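Local coordinates for SCO family protein (Aquifex aeolicus, PDB 3ME7) that probably binds copper through a thioredoxin-like SCO domain and takes part in electron transfer or copper delivery at the membrane, at residues N149-E152 / F153-L157. Numbering follows the deposited sequence.
Sequences NYLE and FVNAL
Tyr150 and Val154, one turn apart at the start of helix 150-160, pack closely: methyl CG2 of Val154 sits over one face of the phenol ring, 3.5 Å from its centroid, in a CH-pi contact. Val154 CG2 is displaced toward the hydroxyl end of the ring and lies 3.2 Å from Tyr150 CZ. The ring swings forward along the helix because Tyr150 CG lies anti to its backbone N (chi1 171°), and a beta-branched valine suits the place by holding a methyl against it. Leu58 of helix 55-58 touches both side chains. Phe153, on the buried side, presents its edge to the carbonyl of Asn149, CD1 standing 3.5 Å from Asn149 O, while its ring packs on Ile143 and Val130 of the sheet and meets Tyr148 edge-to-face. Ala156, small enough to lie close to the sheet, touches Ile143 and Val132.

The outer side is looser. Asn155 lays its amide beside the exposed Leu151, with ND2 3.7 Å from Leu151 CG, and no side-chain hydrogen bond joins the two. An alanine here removes the amide and would probably leave the Leu151 side chain without this neighbour, able to turn more easily on the outer side.

Asn149 is the N-cap, and with Glu152 it forms a capping box: Asn149 OD1 accepts from Glu152 N at 2.9 Å, and Glu152 OE1 accepts from Asn149 N at 2.9 Å. The second bond is nearly straight at the hydrogen (169°), but it reaches the carboxylate on its anti side and somewhat out of its plane. Asparagine and glutamate suit these places because each side chain returns an acceptor to the other's backbone N-H. The reciprocal bonds thus fix the first turn where main-chain acceptors run out, and the glutamate's negative charge probably interacts favourably with the helix dipole.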
loop_
_atom_site.group_PDB
_atom_site.type_symbol
_atom_site.label_atom_id
_atom_site.label_comp_id
_atom_site.label_asym_id
_atom_site.label_seq_id
_atom_site.Cartn_x
_atom_site.Cartn_y
_atom_site.Cartn_z
ATOM N N ASN A 149 9.893 11.640 3.756
ATOM C CA ASN A 149 9.748 12.805 4.603
ATOM C C ASN A 149 8.291 13.034 4.980
ATOM O O ASN A 149 7.365 12.613 4.289
ATOM C CB ASN A 149 10.433 14.056 4.029
ATOM C CG ASN A 149 9.808 14.538 2.740
ATOM O OD1 ASN A 149 8.755 15.176 2.741
ATOM N ND2 ASN A 149 10.483 14.278 1.631
ATOM N N TYR A 150 8.107 13.693 6.116
ATOM C CA TYR A 150 6.801 13.962 6.661
ATOM C C TYR A 150 5.935 14.803 5.722
ATOM O O TYR A 150 4.764 14.470 5.480
ATOM C CB TYR A 150 6.986 14.673 8.004
ATOM C CG TYR A 150 5.720 15.231 8.620
ATOM C CD1 TYR A 150 4.761 14.395 9.197
ATOM C CD2 TYR A 150 5.495 16.609 8.630
ATOM C CE1 TYR A 150 3.606 14.920 9.771
ATOM C CE2 TYR A 150 4.357 17.151 9.188
ATOM C CZ TYR A 150 3.409 16.302 9.756
ATOM O OH TYR A 150 2.268 16.826 10.319
ATOM N N LEU A 151 6.508 15.885 5.188
ATOM C CA LEU A 151 5.714 16.808 4.384
ATOM C C LEU A 151 5.070 16.116 3.188
ATOM O O LEU A 151 3.892 16.342 2.908
ATOM C CB LEU A 151 6.521 18.028 3.936
ATOM C CG LEU A 151 5.665 19.141 3.317
ATOM C CD1 LEU A 151 4.584 19.591 4.296
ATOM C CD2 LEU A 151 6.528 20.330 2.897
ATOM N N GLU A 152 5.837 15.266 2.513
ATOM C CA GLU A 152 5.291 14.581 1.323
ATOM C C GLU A 152 4.068 13.715 1.657
ATOM O O GLU A 152 3.138 13.623 0.849
ATOM C CB GLU A 152 6.357 13.813 0.522
ATOM C CG GLU A 152 7.026 12.637 1.224
ATOM C CD GLU A 152 8.200 12.061 0.429
ATOM O OE1 GLU A 152 9.033 11.360 1.051
ATOM O OE2 GLU A 152 8.274 12.302 -0.801
ATOM N N PHE A 153 4.065 13.091 2.838
ATOM C CA PHE A 153 2.916 12.294 3.285
ATOM C C PHE A 153 1.724 13.156 3.683
ATOM O O PHE A 153 0.592 12.840 3.313
ATOM C CB PHE A 153 3.304 11.325 4.412
ATOM C CG PHE A 153 3.892 10.058 3.905
ATOM C CD1 PHE A 153 5.232 9.999 3.526
ATOM C CD2 PHE A 153 3.090 8.944 3.746
ATOM C CE1 PHE A 153 5.762 8.813 3.018
ATOM C CE2 PHE A 153 3.622 7.736 3.236
ATOM C CZ PHE A 153 4.948 7.692 2.872
ATOM N N VAL A 154 1.983 14.235 4.427
ATOM C CA VAL A 154 0.922 15.205 4.735
ATOM C C VAL A 154 0.247 15.700 3.456
ATOM O O VAL A 154 -0.970 15.674 3.346
ATOM C CB VAL A 154 1.447 16.379 5.576
ATOM C CG1 VAL A 154 0.438 17.507 5.635
ATOM C CG2 VAL A 154 1.792 15.897 6.978
ATOM N N ASN A 155 1.049 16.108 2.478
ATOM C CA ASN A 155 0.517 16.600 1.207
ATOM C C ASN A 155 -0.309 15.527 0.476
ATOM O O ASN A 155 -1.377 15.816 -0.068
ATOM C CB ASN A 155 1.657 17.134 0.334
ATOM C CG ASN A 155 2.314 18.393 0.927
ATOM O OD1 ASN A 155 1.812 18.977 1.876
ATOM N ND2 ASN A 155 3.444 18.796 0.366
ATOM N N ALA A 156 0.159 14.284 0.514
ATOM C CA ALA A 156 -0.522 13.192 -0.179
ATOM C C ALA A 156 -1.883 12.923 0.465
ATOM O O ALA A 156 -2.894 12.766 -0.234
ATOM C CB ALA A 156 0.358 11.934 -0.153
ATOM N N LEU A 157 -1.913 12.921 1.795
ATOM C CA LEU A 157 -3.173 12.684 2.514
ATOM C C LEU A 157 -4.163 13.835 2.317
ATOM O O LEU A 157 -5.357 13.600 2.205
ATOM C CB LEU A 157 -2.932 12.440 4.007
ATOM C CG LEU A 157 -2.356 11.066 4.345
ATOM C CD1 LEU A 157 -1.906 11.083 5.798
ATOM C CD2 LEU A 157 -3.385 9.940 4.073
#